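Local coordinates for protein phospho-2-dehydro-3-deoxyheptonate aldolase/chorismate mutase (Thermus thermophilus, PDB 2D8D) that probably acts as a two-part enzyme of aromatic amino acid biosynthesis, combining 3-deoxy-7-phosphoheptulonate synthase with chorismate mutase, the latter being the part described here, at residues R26-Q31 with S81-E85. Residues are numbered along the deposited sequence; the frame is centred on the assembly and turned at random.
Sequences RGRLVQ and SLDLE
Parallel helices can pack closely while their polar atoms find partners elsewhere, as residues 26-31, in the C-terminal half of long helix 4-40, and residues 81-85, where helix 67-84 ends, illustrate. The two segments run in the same sense: Gly27 CA lies 6.5 Å from Ser81 CA, and one helical turn on Gln31 CA lies 5.8 Å from Glu85 CA. Residues 26-31 are helical throughout, as are 81-84. Leu84 (t, p) points across, its CD2 packing over the backbone 4.0 Å from Gly27 O and 3.9 Å from Gln31 CG. Gln31 (m, t, chi3 near -60°) starts sideways; Pro64 of the second subunit packs on both it and Leu84. Val30 (m) points toward the partner, CG2 lying 4.2 Å from Ser81 OG. Arg26 leaves sideways, extended through chi3 (t, t, t), with chi4 near -75° turning the guanidinium; NH1 lies 3.0 Å from Ser81 OG, too poorly angled for a hydrogen bond. Ser81 OG (m) instead bonds Ile77 O. Glu85 (m, t, chi3 near -61°) starts sideways, and its OE2 comes 3.2 Å from Val30 O; two acceptors make no hydrogen bond. Such packing belongs to the all-helical, dimeric type II chorismate mutase fold. The segments thus meet by van der Waals packing, chiefly of Leu84 and Val30 (280 Å² buried in all), while Arg26 NE, bonding Asn16 OD1 of the second subunit, links the pair to the dimer interface.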
# COMPACT_ATOMS: atom_id res chain seq x y z
N ARG B 26 7.21 -3.70 -5.70
CA ARG B 26 6.86 -2.63 -6.63
C ARG B 26 8.04 -1.66 -6.71
O ARG B 26 8.37 -1.15 -7.78
CB ARG B 26 5.61 -1.87 -6.16
CG ARG B 26 5.04 -0.95 -7.22
CD ARG B 26 3.87 -0.13 -6.69
NE ARG B 26 3.17 0.52 -7.79
CZ ARG B 26 3.61 1.59 -8.44
NH1 ARG B 26 4.77 2.16 -8.10
NH2 ARG B 26 2.92 2.09 -9.45
N GLY B 27 8.66 -1.41 -5.56
CA GLY B 27 9.79 -0.51 -5.52
C GLY B 27 10.94 -1.00 -6.38
O GLY B 27 11.56 -0.22 -7.11
N ARG B 28 11.24 -2.29 -6.32
CA ARG B 28 12.33 -2.83 -7.12
C ARG B 28 12.00 -2.75 -8.61
O ARG B 28 12.89 -2.49 -9.42
CB ARG B 28 12.63 -4.28 -6.72
CG ARG B 28 13.14 -4.43 -5.29
CD ARG B 28 13.78 -5.80 -5.08
NE ARG B 28 12.87 -6.89 -5.43
CZ ARG B 28 11.89 -7.32 -4.64
NH1 ARG B 28 11.69 -6.78 -3.45
NH2 ARG B 28 11.10 -8.31 -5.05
N LEU B 29 10.74 -2.95 -8.96
CA LEU B 29 10.33 -2.88 -10.36
C LEU B 29 10.49 -1.47 -10.91
O LEU B 29 11.02 -1.27 -12.01
CB LEU B 29 8.88 -3.33 -10.52
CG LEU B 29 8.61 -4.82 -10.39
CD1 LEU B 29 7.12 -5.07 -10.30
CD2 LEU B 29 9.21 -5.56 -11.59
N VAL B 30 10.04 -0.48 -10.15
CA VAL B 30 10.15 0.90 -10.60
C VAL B 30 11.61 1.33 -10.64
O VAL B 30 11.99 2.16 -11.45
CB VAL B 30 9.32 1.84 -9.71
CG1 VAL B 30 7.84 1.65 -9.99
CG2 VAL B 30 9.61 1.56 -8.26
N GLN B 31 12.44 0.75 -9.76
CA GLN B 31 13.86 1.07 -9.78
C GLN B 31 14.44 0.60 -11.11
O GLN B 31 15.26 1.29 -11.73
CB GLN B 31 14.60 0.35 -8.65
CG GLN B 31 14.36 0.92 -7.27
CD GLN B 31 15.19 0.20 -6.22
OE1 GLN B 31 15.07 -1.01 -6.04
NE2 GLN B 31 16.06 0.95 -5.54
N SER B 81 7.55 6.32 -5.20
CA SER B 81 8.30 5.72 -6.30
C SER B 81 9.19 6.73 -7.01
O SER B 81 10.36 6.46 -7.27
CB SER B 81 7.33 5.08 -7.30
OG SER B 81 6.57 4.05 -6.68
N LEU B 82 8.63 7.89 -7.35
CA LEU B 82 9.41 8.92 -8.02
C LEU B 82 10.59 9.30 -7.14
O LEU B 82 11.72 9.45 -7.61
CB LEU B 82 8.56 10.17 -8.30
CG LEU B 82 7.90 10.27 -9.67
CD1 LEU B 82 7.21 11.61 -9.80
CD2 LEU B 82 8.94 10.10 -10.77
N ASP B 83 10.31 9.46 -5.85
CA ASP B 83 11.35 9.80 -4.89
C ASP B 83 12.47 8.78 -4.98
O ASP B 83 13.64 9.14 -5.05
CB ASP B 83 10.77 9.82 -3.47
CG ASP B 83 11.82 10.07 -2.41
OD1 ASP B 83 12.52 11.10 -2.51
OD2 ASP B 83 11.95 9.25 -1.48
N LEU B 84 12.10 7.50 -5.00
CA LEU B 84 13.08 6.43 -5.08
C LEU B 84 13.85 6.42 -6.40
O LEU B 84 15.04 6.11 -6.42
CB LEU B 84 12.39 5.07 -4.87
CG LEU B 84 13.27 3.85 -4.59
CD1 LEU B 84 14.10 4.08 -3.35
CD2 LEU B 84 12.40 2.62 -4.38
N GLU B 85 13.18 6.77 -7.50
CA GLU B 85 13.83 6.80 -8.81
C GLU B 85 14.82 7.95 -8.96
O GLU B 85 15.58 7.99 -9.93
CB GLU B 85 12.79 6.89 -9.92
CG GLU B 85 12.07 5.59 -10.25
CD GLU B 85 11.02 5.77 -11.33
OE1 GLU B 85 10.07 6.54 -11.12
OE2 GLU B 85 11.15 5.12 -12.40